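Local atomic coordinates of hypothetical protein PA3696 (Pseudomonas aeruginosa, PDB entry 1YOX), a protein that is of unknown function but belongs to the AIM24 (mitochondrial biogenesis) family of the cupin clan. Residues E7-I12 and E21-P26; T41-F46 and G86-A91; G125-I130 and K150-G155; I130-R135 and E144-Q149. One frame throughout, in Å; residues are numbered along the deposited sequence.

Contact 1: E7-I12 and E21-P26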
loop_
_atom_site.group_PDB
_atom_site.type_symbol
_atom_site.label_atom_id
_atom_site.label_comp_id
_atom_site.label_asym_id
_atom_site.label_seq_id
_atom_site.Cartn_x
_atom_site.Cartn_y
_atom_site.Cartn_z
ATOM N N GLU C 7 27.972 3.459 13.480
ATOM C CA GLU C 7 28.582 2.751 12.293
ATOM C C GLU C 7 27.939 3.206 10.965
ATOM O O GLU C 7 28.644 3.660 10.062
ATOM C CB GLU C 7 28.560 1.207 12.450
ATOM C CG GLU C 7 29.005 0.433 11.190
ATOM C CD GLU C 7 29.642 -0.969 11.428
ATOM O OE1 GLU C 7 29.974 -1.364 12.597
ATOM O OE2 GLU C 7 29.826 -1.669 10.389
ATOM N N LEU C 8 26.608 3.107 10.864
ATOM C CA LEU C 8 25.908 3.440 9.612
ATOM C C LEU C 8 25.140 4.745 9.627
ATOM O O LEU C 8 24.343 4.989 10.525
ATOM C CB LEU C 8 24.960 2.308 9.191
ATOM C CG LEU C 8 25.593 1.001 8.692
ATOM C CD1 LEU C 8 24.503 0.052 8.196
ATOM C CD2 LEU C 8 26.684 1.215 7.620
ATOM N N ASP C 9 25.376 5.575 8.611
ATOM C CA ASP C 9 24.485 6.681 8.314
ATOM C C ASP C 9 23.404 6.250 7.327
ATOM O O ASP C 9 23.587 5.331 6.539
ATOM C CB ASP C 9 25.237 7.911 7.793
ATOM C CG ASP C 9 26.205 8.483 8.833
ATOM O OD1 ASP C 9 25.796 9.358 9.625
ATOM O OD2 ASP C 9 27.369 8.030 8.877
ATOM N N TYR C 10 22.277 6.949 7.377
ATOM C CA TYR C 10 21.136 6.600 6.581
ATOM C C TYR C 10 20.215 7.790 6.539
ATOM O O TYR C 10 20.365 8.722 7.322
ATOM C CB TYR C 10 20.399 5.397 7.200
ATOM C CG TYR C 10 19.790 5.733 8.524
ATOM C CD1 TYR C 10 18.492 6.235 8.605
ATOM C CD2 TYR C 10 20.522 5.591 9.706
ATOM C CE1 TYR C 10 17.939 6.574 9.818
ATOM C CE2 TYR C 10 19.953 5.924 10.943
ATOM C CZ TYR C 10 18.677 6.413 10.979
ATOM O OH TYR C 10 18.113 6.731 12.177
ATOM N N ARG C 11 19.280 7.757 5.598
ATOM C CA ARG C 11 18.111 8.609 5.635
ATOM C C ARG C 11 16.919 7.749 5.204
ATOM O O ARG C 11 17.043 6.893 4.339
ATOM C CB ARG C 11 18.277 9.828 4.733
ATOM C CG ARG C 11 18.818 9.501 3.348
ATOM C CD ARG C 11 19.072 10.753 2.520
ATOM N NE ARG C 11 19.284 10.407 1.111
ATOM C CZ ARG C 11 18.566 10.888 0.093
ATOM N NH1 ARG C 11 17.568 11.755 0.297
ATOM N NH2 ARG C 11 18.854 10.491 -1.138
ATOM N N ILE C 12 15.788 7.953 5.857
ATOM C CA ILE C 12 14.564 7.259 5.556
ATOM C C ILE C 12 13.768 8.171 4.634
ATOM O O ILE C 12 13.450 9.303 4.995
ATOM C CB ILE C 12 13.775 6.946 6.852
ATOM C CG1 ILE C 12 14.423 5.770 7.599
ATOM C CG2 ILE C 12 12.279 6.630 6.553
ATOM C CD1 ILE C 12 14.069 5.705 9.106
ATOM N N GLU C 21 17.688 4.501 2.742
ATOM C CA GLU C 21 18.886 4.670 1.953
ATOM C C GLU C 21 20.046 4.710 2.930
ATOM O O GLU C 21 20.168 5.634 3.733
ATOM C CB GLU C 21 18.831 5.931 1.089
ATOM C CG GLU C 21 19.981 5.994 0.082
ATOM C CD GLU C 21 20.281 7.398 -0.395
ATOM O OE1 GLU C 21 19.797 7.767 -1.484
ATOM O OE2 GLU C 21 20.976 8.148 0.329
ATOM N N ILE C 22 20.865 3.674 2.861
ATOM C CA ILE C 22 22.021 3.479 3.711
ATOM C C ILE C 22 23.235 4.088 3.030
ATOM O O ILE C 22 23.523 3.795 1.871
ATOM C CB ILE C 22 22.306 1.976 3.929
ATOM C CG1 ILE C 22 21.048 1.225 4.455
ATOM C CG2 ILE C 22 23.571 1.784 4.824
ATOM C CD1 ILE C 22 20.630 1.560 5.892
ATOM N N GLU C 23 23.931 4.954 3.768
ATOM C CA GLU C 23 25.165 5.575 3.303
ATOM C C GLU C 23 26.357 4.771 3.829
ATOM O O GLU C 23 26.550 4.667 5.038
ATOM C CB GLU C 23 25.224 7.023 3.791
ATOM C CG GLU C 23 26.467 7.772 3.332
ATOM C CD GLU C 23 26.358 9.245 3.606
ATOM O OE1 GLU C 23 25.634 9.931 2.842
ATOM O OE2 GLU C 23 26.973 9.712 4.599
ATOM N N LEU C 24 27.122 4.198 2.911
ATOM C CA LEU C 24 28.282 3.366 3.237
ATOM C C LEU C 24 29.597 4.133 3.032
ATOM O O LEU C 24 29.867 4.578 1.920
ATOM C CB LEU C 24 28.282 2.120 2.328
ATOM C CG LEU C 24 27.688 0.750 2.733
ATOM C CD1 LEU C 24 26.669 0.815 3.848
ATOM C CD2 LEU C 24 27.172 -0.044 1.566
ATOM N N ASP C 25 30.406 4.293 4.094
ATOM C CA ASP C 25 31.813 4.731 3.931
ATOM C C ASP C 25 32.686 3.607 3.358
ATOM O O ASP C 25 32.273 2.429 3.374
ATOM C CB ASP C 25 32.369 5.296 5.231
ATOM C CG ASP C 25 31.543 6.473 5.744
ATOM O OD1 ASP C 25 31.115 7.314 4.914
ATOM O OD2 ASP C 25 31.288 6.541 6.969
ATOM N N PRO C 26 33.865 3.949 2.773
ATOM C CA PRO C 26 34.694 2.894 2.199
ATOM C C PRO C 26 34.969 1.780 3.205
ATOM O O PRO C 26 35.239 2.060 4.369
ATOM C CB PRO C 26 35.982 3.628 1.846
ATOM C CG PRO C 26 35.528 4.997 1.531
ATOM C CD PRO C 26 34.461 5.283 2.544
HETATM O O HOH W 1 28.257 5.193 7.003
#
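Arg-11 starts with CG between its backbone N and carbonyl carbon (chi1 46°) and then runs extended to NE, while Glu-21 has CG anti to the backbone N (chi1 -170°); the two side chains run alongside each other in the same direction. NE and NH2 of Arg-11 each take one carboxylate oxygen of Glu-21. NE gives its hydrogen to Glu-21 OE2 at 2.9 Å, with OE2 close to the guanidinium plane, and NH2 of Arg-11 reaches Glu-21 OE1, also at 2.9 Å, but less straight. The two flat groups are turned 71° apart, and both nitrogens approach from above the carboxylate plane.

In the backbone of the same pair, Arg-11 and Glu-21 are hydrogen-bonded in antiparallel fashion: Arg-11 N meets Glu-21 O at 3.0 Å and Glu-21 N meets Arg-11 O at 2.9 Å. Further along, Glu-23 N bonds to Asp-9 O at 2.8 Å from above the carbonyl plane. A water takes over beyond that, 2.7 Å from Glu-23 O, probably as donor, and a weak acceptor from Asp-9 N. This is the hairpin of strands 9-13 and 19-24 at one side of a four-stranded sheet. Leu-8 sets CD1 against Ile-22 CG2 at 3.9 Å and CD2 against Leu-24 CD1.

Glu-21 OE1 is also hydrogen-bonded to Tyr-39 OH and forms a salt bridge with Arg-168 of a second subunit. With two arginines and a hydroxyl around it, this buried carboxylate is probably kept ionised, and it ties the hairpin to the subunit interface.

Contact 2: T41-F46 and G86-A91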
loop_
_atom_site.group_PDB
_atom_site.type_symbol
_atom_site.label_atom_id
_atom_site.label_comp_id
_atom_site.label_asym_id
_atom_site.label_seq_id
_atom_site.Cartn_x
_atom_site.Cartn_y
_atom_site.Cartn_z
ATOM N N THR C 41 24.609 2.614 -5.812
ATOM C CA THR C 41 25.640 3.358 -6.529
ATOM C C THR C 41 26.818 2.470 -6.942
ATOM O O THR C 41 26.864 1.269 -6.637
ATOM C CB THR C 41 26.127 4.615 -5.715
ATOM O OG1 THR C 41 26.600 4.200 -4.436
ATOM C CG2 THR C 41 25.015 5.627 -5.523
ATOM N N GLY C 42 27.783 3.085 -7.625
ATOM C CA GLY C 42 28.676 2.377 -8.544
ATOM C C GLY C 42 29.660 1.404 -7.948
ATOM O O GLY C 42 29.912 0.340 -8.522
ATOM N N ASP C 43 30.228 1.748 -6.804
ATOM C CA ASP C 43 31.252 0.887 -6.204
ATOM C C ASP C 43 30.716 0.047 -5.054
ATOM O O ASP C 43 31.501 -0.434 -4.240
ATOM C CB ASP C 43 32.477 1.716 -5.740
ATOM C CG ASP C 43 32.884 2.806 -6.747
ATOM O OD1 ASP C 43 33.433 3.845 -6.305
ATOM O OD2 ASP C 43 32.643 2.631 -7.971
ATOM N N ILE C 44 29.386 -0.092 -4.967
ATOM C CA ILE C 44 28.750 -1.114 -4.097
ATOM C C ILE C 44 28.868 -2.520 -4.687
ATOM O O ILE C 44 28.466 -2.750 -5.804
ATOM C CB ILE C 44 27.260 -0.807 -3.776
ATOM C CG1 ILE C 44 27.169 0.249 -2.684
ATOM C CG2 ILE C 44 26.510 -2.072 -3.255
ATOM C CD1 ILE C 44 26.780 1.547 -3.218
ATOM N N ARG C 45 29.458 -3.430 -3.925
ATOM C CA ARG C 45 29.485 -4.858 -4.247
ATOM C C ARG C 45 28.632 -5.657 -3.247
ATOM O O ARG C 45 28.514 -5.304 -2.059
ATOM C CB ARG C 45 30.924 -5.398 -4.224
ATOM C CG ARG C 45 31.893 -4.793 -5.273
ATOM C CD ARG C 45 31.568 -5.232 -6.700
ATOM N NE ARG C 45 32.096 -4.282 -7.676
ATOM C CZ ARG C 45 31.394 -3.297 -8.234
ATOM N NH1 ARG C 45 30.112 -3.109 -7.925
ATOM N NH2 ARG C 45 31.985 -2.487 -9.097
ATOM N N PHE C 46 28.048 -6.741 -3.737
ATOM C CA PHE C 46 27.132 -7.570 -2.940
ATOM C C PHE C 46 27.548 -9.041 -2.965
ATOM O O PHE C 46 27.935 -9.568 -4.016
ATOM C CB PHE C 46 25.706 -7.419 -3.463
ATOM C CG PHE C 46 25.591 -7.585 -4.950
ATOM C CD1 PHE C 46 25.542 -8.854 -5.524
ATOM C CD2 PHE C 46 25.545 -6.475 -5.777
ATOM C CE1 PHE C 46 25.442 -9.017 -6.908
ATOM C CE2 PHE C 46 25.440 -6.617 -7.162
ATOM C CZ PHE C 46 25.389 -7.891 -7.732
ATOM N N GLY C 86 35.145 6.791 -1.778
ATOM C CA GLY C 86 34.275 7.757 -1.156
ATOM C C GLY C 86 32.944 7.136 -0.756
ATOM O O GLY C 86 32.737 5.924 -0.897
ATOM N N LYS C 87 32.043 7.984 -0.266
ATOM C CA LYS C 87 30.700 7.583 0.156
ATOM C C LYS C 87 29.890 6.913 -0.956
ATOM O O LYS C 87 29.791 7.458 -2.076
ATOM C CB LYS C 87 29.898 8.806 0.619
ATOM C CG LYS C 87 30.062 9.162 2.067
ATOM C CD LYS C 87 29.315 10.469 2.383
ATOM C CE LYS C 87 29.773 11.033 3.733
ATOM N NZ LYS C 87 29.072 12.302 4.080
ATOM N N GLN C 88 29.281 5.771 -0.628
ATOM C CA GLN C 88 28.365 5.114 -1.541
ATOM C C GLN C 88 27.016 4.846 -0.868
ATOM O O GLN C 88 26.869 4.945 0.358
ATOM C CB GLN C 88 28.961 3.810 -2.060
ATOM C CG GLN C 88 30.283 3.924 -2.810
ATOM C CD GLN C 88 30.153 4.588 -4.161
ATOM O OE1 GLN C 88 29.185 4.372 -4.877
ATOM N NE2 GLN C 88 31.142 5.413 -4.520
ATOM N N HIS C 89 26.027 4.490 -1.675
ATOM C CA HIS C 89 24.674 4.357 -1.178
ATOM C C HIS C 89 23.991 3.108 -1.725
ATOM O O HIS C 89 24.242 2.699 -2.880
ATOM C CB HIS C 89 23.864 5.600 -1.528
ATOM C CG HIS C 89 24.476 6.875 -1.039
ATOM N ND1 HIS C 89 24.118 7.471 0.155
ATOM C CD2 HIS C 89 25.411 7.684 -1.598
ATOM C CE1 HIS C 89 24.819 8.582 0.313
ATOM N NE2 HIS C 89 25.610 8.730 -0.735
ATOM N N VAL C 90 23.139 2.514 -0.882
ATOM C CA VAL C 90 22.234 1.422 -1.264
ATOM C C VAL C 90 20.909 1.637 -0.533
ATOM O O VAL C 90 20.923 1.837 0.669
ATOM C CB VAL C 90 22.725 0.033 -0.780
ATOM C CG1 VAL C 90 22.048 -1.083 -1.565
ATOM C CG2 VAL C 90 24.217 -0.104 -0.827
ATOM N N ALA C 91 19.784 1.548 -1.240
ATOM C CA ALA C 91 18.465 1.677 -0.621
ATOM C C ALA C 91 17.679 0.332 -0.542
ATOM O O ALA C 91 17.834 -0.549 -1.413
ATOM C CB ALA C 91 17.635 2.765 -1.325
HETATM O O HOH W 2 34.005 5.411 -4.229
#
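Polar contacts between Thr-41 and strand 88-92 come first. Thr-41 OG1 sits between the backbone N and the carbonyl carbon (chi1 57°), where it accepts a nearly straight bond from His-89 N at 2.8 Å and donates to Gln-88 OE1 at 2.6 Å. The hydroxyl comes in tilted 30° from the amide plane of Gln-88. That side chain is bent at chi2 (-70°), which turns CD back toward the 41-44 turn, and OE1 also receives a weak bond from Asp-43 N at 3.4 Å. The backbone adds Thr-41 N to His-89 O, a less certain bond because the place of that oxygen is in doubt.

Water carries the other end of the amide. One molecule donates to Asp-43 OD1 and accepts from Gln-88 NE2 at 2.9 Å and from Gly-86 N, joining the turn to the loop that leads into strand 88-92.

Thr-41 to Ile-44 form a type I beta turn that takes the chain from strand 37-40, at the side of the four-stranded sheet, to strand 44-48, at the side of a six-stranded one. The amide oxygen of Gln-88 binds this turn on both sides of Gly-42.

Apolar packing is between Ile-44 and Val-90. Ile-44 CG1 meets Val-90 CG2 at 3.5 Å, the two side chains crossing at a slant, and Phe-80 touches both residues. Across the subunit boundary, Arg-176 of a second subunit donates from NH2 to the carbonyl oxygens of Thr-41 and Ile-44.

Contact 3: G125-I130 and K150-G155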
loop_
_atom_site.group_PDB
_atom_site.type_symbol
_atom_site.label_atom_id
_atom_site.label_comp_id
_atom_site.label_asym_id
_atom_site.label_seq_id
_atom_site.Cartn_x
_atom_site.Cartn_y
_atom_site.Cartn_z
ATOM N N GLY C 125 27.882 -6.902 11.437
ATOM C CA GLY C 125 28.130 -7.153 12.864
ATOM C C GLY C 125 26.865 -7.490 13.649
ATOM O O GLY C 125 26.933 -7.998 14.784
ATOM N N THR C 126 25.704 -7.201 13.061
ATOM C CA THR C 126 24.452 -7.642 13.641
ATOM C C THR C 126 24.448 -9.150 13.587
ATOM O O THR C 126 24.809 -9.763 12.574
ATOM C CB THR C 126 23.222 -7.096 12.922
ATOM O OG1 THR C 126 23.290 -5.656 12.864
ATOM C CG2 THR C 126 21.947 -7.530 13.667
ATOM N N ARG C 127 24.081 -9.741 14.716
ATOM C CA ARG C 127 23.907 -11.165 14.808
ATOM C C ARG C 127 22.412 -11.439 14.609
ATOM O O ARG C 127 21.573 -10.965 15.390
ATOM C CB ARG C 127 24.452 -11.658 16.155
ATOM C CG ARG C 127 25.980 -11.457 16.245
ATOM C CD ARG C 127 26.567 -11.673 17.653
ATOM N NE ARG C 127 26.317 -10.556 18.568
ATOM C CZ ARG C 127 25.685 -10.671 19.739
ATOM N NH1 ARG C 127 25.245 -11.866 20.153
ATOM N NH2 ARG C 127 25.504 -9.593 20.509
ATOM N N VAL C 128 22.107 -12.154 13.527
ATOM C CA VAL C 128 20.732 -12.499 13.138
ATOM C C VAL C 128 20.463 -13.985 13.333
ATOM O O VAL C 128 21.022 -14.826 12.623
ATOM C CB VAL C 128 20.437 -12.132 11.640
ATOM C CG1 VAL C 128 19.044 -12.650 11.201
ATOM C CG2 VAL C 128 20.555 -10.632 11.421
ATOM N N GLY C 129 19.604 -14.308 14.283
ATOM C CA GLY C 129 19.203 -15.695 14.466
ATOM C C GLY C 129 17.697 -15.865 14.527
ATOM O O GLY C 129 16.951 -14.878 14.480
ATOM N N ILE C 130 17.268 -17.124 14.648
ATOM C CA ILE C 130 15.864 -17.478 14.828
ATOM C C ILE C 130 15.553 -17.677 16.311
ATOM O O ILE C 130 16.190 -18.483 16.995
ATOM C CB ILE C 130 15.515 -18.778 14.087
ATOM C CG1 ILE C 130 15.686 -18.608 12.593
ATOM C CG2 ILE C 130 14.080 -19.221 14.388
ATOM C CD1 ILE C 130 15.766 -19.932 11.875
ATOM N N LYS C 150 15.995 -13.204 16.066
ATOM C CA LYS C 150 16.696 -12.392 17.078
ATOM C C LYS C 150 17.847 -11.634 16.445
ATOM O O LYS C 150 18.679 -12.199 15.739
ATOM C CB LYS C 150 17.156 -13.190 18.323
ATOM C CG LYS C 150 18.014 -14.417 18.067
ATOM C CD LYS C 150 18.615 -14.971 19.398
ATOM C CE LYS C 150 19.389 -16.291 19.156
ATOM N NZ LYS C 150 19.557 -17.143 20.386
ATOM N N LEU C 151 17.844 -10.338 16.698
ATOM C CA LEU C 151 18.858 -9.431 16.199
ATOM C C LEU C 151 19.627 -8.969 17.439
ATOM O O LEU C 151 19.045 -8.364 18.355
ATOM C CB LEU C 151 18.218 -8.236 15.478
ATOM C CG LEU C 151 16.992 -8.490 14.578
ATOM C CD1 LEU C 151 16.355 -7.196 14.109
ATOM C CD2 LEU C 151 17.344 -9.376 13.390
ATOM N N GLU C 152 20.916 -9.283 17.487
ATOM C CA GLU C 152 21.746 -8.817 18.605
ATOM C C GLU C 152 23.058 -8.122 18.178
ATOM O O GLU C 152 23.626 -8.409 17.131
ATOM C CB GLU C 152 21.952 -9.936 19.667
ATOM C CG GLU C 152 22.166 -11.351 19.119
ATOM C CD GLU C 152 21.748 -12.464 20.084
ATOM O OE1 GLU C 152 21.013 -12.210 21.067
ATOM O OE2 GLU C 152 22.165 -13.623 19.853
ATOM N N GLY C 153 23.533 -7.201 19.002
ATOM C CA GLY C 153 24.760 -6.492 18.668
ATOM C C GLY C 153 24.616 -5.079 19.132
ATOM O O GLY C 153 23.705 -4.782 19.890
ATOM N N ASP C 154 25.511 -4.206 18.677
ATOM C CA ASP C 154 25.544 -2.832 19.171
ATOM C C ASP C 154 25.281 -1.800 18.080
ATOM O O ASP C 154 25.523 -0.592 18.274
ATOM C CB ASP C 154 26.874 -2.552 19.892
ATOM C CG ASP C 154 28.046 -2.363 18.929
ATOM O OD1 ASP C 154 28.072 -3.052 17.885
ATOM O OD2 ASP C 154 28.943 -1.514 19.223
ATOM N N GLY C 155 24.757 -2.263 16.943
ATOM C CA GLY C 155 24.580 -1.395 15.787
ATOM C C GLY C 155 23.139 -1.073 15.453
ATOM O O GLY C 155 22.212 -1.303 16.254
HETATM O O HOH W 3 24.659 -4.803 15.550
#
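A long antiparallel hairpin, strands 127-134 and 146-152, begins here with Arg-127 facing Glu-152 and Gly-129 facing Lys-150 as hydrogen-bonded pairs. Arg-127 N donates to Glu-152 O and Glu-152 N to Arg-127 O, each at 2.8 Å, and Gly-129 N follows to Lys-150 O at 2.7 Å. Lys-150 N returns a bond to Gly-129 O, modelled too short for its length to be trusted.

On the face of the sheet that carries Arg-127 and Glu-152, the arginine chain is bent at chi3 (-76°), which turns NE. Glu-152 CG lies over one face of the guanidinium, offset toward the rim and 3.3 Å from Arg-127 NH1. The side chains cross at about a right angle, with the guanidinium and carboxylate planes only 21° apart, and the salt bridge from Arg-127 NH1 to Glu-152 OE2 is a loose 3.6 Å.

The hairpin is one side of a six-stranded sheet, in which 127-134 is an outermost strand within the chain and 146-152 also pairs with strand 111-115. Val-128 and Leu-151 form the non-hydrogen-bonded pair on the opposite face, CG2 of the valine 4.0 Å from CD2 of the leucine.

At the open end Thr-126 OG1, bonded to Ala-123 O, accepts from a water at 3.1 Å; the same water accepts from Gly-155 N.

Contact 4: I130-R135 and E144-Q149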
loop_
_atom_site.group_PDB
_atom_site.type_symbol
_atom_site.label_atom_id
_atom_site.label_comp_id
_atom_site.label_asym_id
_atom_site.label_seq_id
_atom_site.Cartn_x
_atom_site.Cartn_y
_atom_site.Cartn_z
ATOM N N ILE C 130 17.268 -17.124 14.648
ATOM C CA ILE C 130 15.864 -17.478 14.828
ATOM C C ILE C 130 15.553 -17.677 16.311
ATOM O O ILE C 130 16.190 -18.483 16.995
ATOM C CB ILE C 130 15.515 -18.778 14.087
ATOM C CG1 ILE C 130 15.686 -18.608 12.593
ATOM C CG2 ILE C 130 14.080 -19.221 14.388
ATOM C CD1 ILE C 130 15.766 -19.932 11.875
ATOM N N ALA C 131 14.553 -16.957 16.795
ATOM C CA ALA C 131 14.091 -17.087 18.158
ATOM C C ALA C 131 12.849 -17.996 18.276
ATOM O O ALA C 131 12.434 -18.366 19.390
ATOM C CB ALA C 131 13.792 -15.723 18.693
ATOM N N PHE C 132 12.259 -18.350 17.133
ATOM C CA PHE C 132 10.938 -18.998 17.093
ATOM C C PHE C 132 10.533 -19.298 15.651
ATOM O O PHE C 132 10.580 -18.415 14.810
ATOM C CB PHE C 132 9.886 -18.074 17.749
ATOM C CG PHE C 132 8.537 -18.725 17.966
ATOM C CD1 PHE C 132 8.367 -19.714 18.944
ATOM C CD2 PHE C 132 7.444 -18.348 17.202
ATOM C CE1 PHE C 132 7.136 -20.324 19.154
ATOM C CE2 PHE C 132 6.192 -18.953 17.408
ATOM C CZ PHE C 132 6.043 -19.942 18.389
ATOM N N THR C 133 10.167 -20.544 15.369
ATOM C CA THR C 133 9.557 -20.923 14.086
ATOM C C THR C 133 8.391 -21.880 14.328
ATOM O O THR C 133 8.523 -22.864 15.059
ATOM C CB THR C 133 10.552 -21.591 13.098
ATOM O OG1 THR C 133 11.645 -22.170 13.818
ATOM C CG2 THR C 133 11.100 -20.593 12.127
ATOM N N LYS C 134 7.255 -21.602 13.705
ATOM C CA LYS C 134 6.056 -22.363 13.972
ATOM C C LYS C 134 5.067 -22.215 12.820
ATOM O O LYS C 134 4.584 -21.106 12.535
ATOM C CB LYS C 134 5.431 -21.885 15.284
ATOM C CG LYS C 134 4.953 -22.998 16.205
ATOM C CD LYS C 134 3.967 -22.439 17.236
ATOM C CE LYS C 134 3.736 -23.404 18.392
ATOM N NZ LYS C 134 3.174 -22.672 19.572
ATOM N N ARG C 135 4.764 -23.340 12.171
ATOM C CA ARG C 135 3.816 -23.349 11.065
ATOM C C ARG C 135 2.464 -22.690 11.397
ATOM O O ARG C 135 2.304 -21.515 11.086
ATOM C CB ARG C 135 3.669 -24.731 10.435
ATOM C CG ARG C 135 4.983 -25.474 10.229
ATOM C CD ARG C 135 5.244 -26.407 11.421
ATOM N NE ARG C 135 5.686 -27.744 11.011
ATOM C CZ ARG C 135 4.910 -28.666 10.433
ATOM N NH1 ARG C 135 3.633 -28.408 10.152
ATOM N NH2 ARG C 135 5.421 -29.857 10.117
ATOM N N GLU C 144 5.062 -20.773 4.773
ATOM C CA GLU C 144 6.380 -20.599 5.351
ATOM C C GLU C 144 6.353 -20.877 6.864
ATOM O O GLU C 144 7.210 -21.607 7.386
ATOM C CB GLU C 144 6.847 -19.161 5.024
ATOM C CG GLU C 144 6.368 -18.717 3.594
ATOM C CD GLU C 144 6.485 -17.203 3.288
ATOM O OE1 GLU C 144 7.099 -16.883 2.239
ATOM O OE2 GLU C 144 5.946 -16.352 4.059
ATOM N N GLY C 145 5.336 -20.342 7.547
ATOM C CA GLY C 145 5.235 -20.419 9.007
ATOM C C GLY C 145 5.430 -19.041 9.611
ATOM O O GLY C 145 5.813 -18.099 8.927
ATOM N N PHE C 146 5.166 -18.927 10.903
ATOM C CA PHE C 146 5.415 -17.702 11.653
ATOM C C PHE C 146 6.825 -17.789 12.240
ATOM O O PHE C 146 7.140 -18.707 13.002
ATOM C CB PHE C 146 4.353 -17.490 12.745
ATOM C CG PHE C 146 4.548 -16.224 13.536
ATOM C CD1 PHE C 146 4.218 -14.988 12.987
ATOM C CD2 PHE C 146 5.104 -16.261 14.823
ATOM C CE1 PHE C 146 4.422 -13.802 13.712
ATOM C CE2 PHE C 146 5.319 -15.079 15.554
ATOM C CZ PHE C 146 4.971 -13.847 14.998
ATOM N N ILE C 147 7.669 -16.825 11.859
ATOM C CA ILE C 147 9.091 -16.827 12.218
ATOM C C ILE C 147 9.493 -15.529 12.952
ATOM O O ILE C 147 9.291 -14.414 12.442
ATOM C CB ILE C 147 9.960 -17.081 10.963
ATOM C CG1 ILE C 147 9.502 -18.382 10.269
ATOM C CG2 ILE C 147 11.463 -17.079 11.310
ATOM C CD1 ILE C 147 9.955 -18.551 8.796
ATOM N N LEU C 148 9.988 -15.696 14.179
ATOM C CA LEU C 148 10.613 -14.612 14.942
ATOM C C LEU C 148 12.112 -14.746 14.909
ATOM O O LEU C 148 12.642 -15.778 15.280
ATOM C CB LEU C 148 10.189 -14.615 16.398
ATOM C CG LEU C 148 8.997 -13.780 16.784
ATOM C CD1 LEU C 148 8.825 -13.894 18.294
ATOM C CD2 LEU C 148 9.190 -12.336 16.368
ATOM N N GLN C 149 12.775 -13.694 14.439
ATOM C CA GLN C 149 14.218 -13.615 14.441
ATOM C C GLN C 149 14.749 -12.908 15.696
ATOM O O GLN C 149 14.019 -12.142 16.330
ATOM C CB GLN C 149 14.685 -12.892 13.186
ATOM C CG GLN C 149 14.385 -13.680 11.942
ATOM C CD GLN C 149 14.873 -12.994 10.725
ATOM O OE1 GLN C 149 14.524 -11.825 10.460
ATOM N NE2 GLN C 149 15.699 -13.691 9.961
#
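Ala-131 N donates to Leu-148 O at 2.7 Å, the shortest polar bond between segments 130-135 and 144-149, its donor somewhat tilted from the carbonyl plane. Leu-148 N answers to Phe-132 O at 2.9 Å. Toward the 135-145 connection, Lys-134 and Phe-146 form a complete hydrogen-bonded pair: Lys-134 N to Phe-146 O at 3.0 Å, and Phe-146 N to Lys-134 O at 2.8 Å from above the carbonyl plane.

Ala-131 and Phe-132 both face Leu-148. This is a classic beta bulge, where the register slips by one residue and strand 127-134 turns a corner at Ala-131. Beyond it the hairpin continues to Gly-145, where the backbone (phi 111°) would jam a CB against the carbonyl oxygen of Glu-144, which calls for glycine.

Phe-132 and Phe-146 share one face of the sheet, each with CG anti to the backbone N (chi1 -171° and -179°). Their rings meet rim to rim: Phe-132 CE2 lies 3.9 Å from Phe-146 CD2, each atom near the plane of the other ring, while the side chains cross at about a right angle. Phe-132 CB also rests 3.7 Å from Leu-148 CB, and the Phe-146 ring makes an edge-to-face contact with Phe-141.

On the other face Thr-133 CG2 packs against Ile-147 CG1 at 3.3 Å, tight for two carbons. At the start of segment 144-149, Glu-144 OE1 forms a salt bridge with Arg-233 of a second subunit.

In the fold
Along the chain, contact 1 comes first, contact 2 follows, and contact 4 lies within the span that contact 3 brackets. Contacts 1 and 2 sit 10 Å apart, centre to centre, and meet where strands 19-24 and 88-92 run side by side in the four-stranded sheet. Contacts 3 and 4, with centres 16 Å apart, are successive lengths of the hairpin 127-134 and 146-152 and share Ile-130. Contacts 2 and 4 lie on opposite sides of the chain's centre, about 32 Å between centres. Together they sample three sheets of this largely beta chain; contacts 1, 2 and 4 touch the second subunit, whereas contact 3 touches no other chain of the assembly.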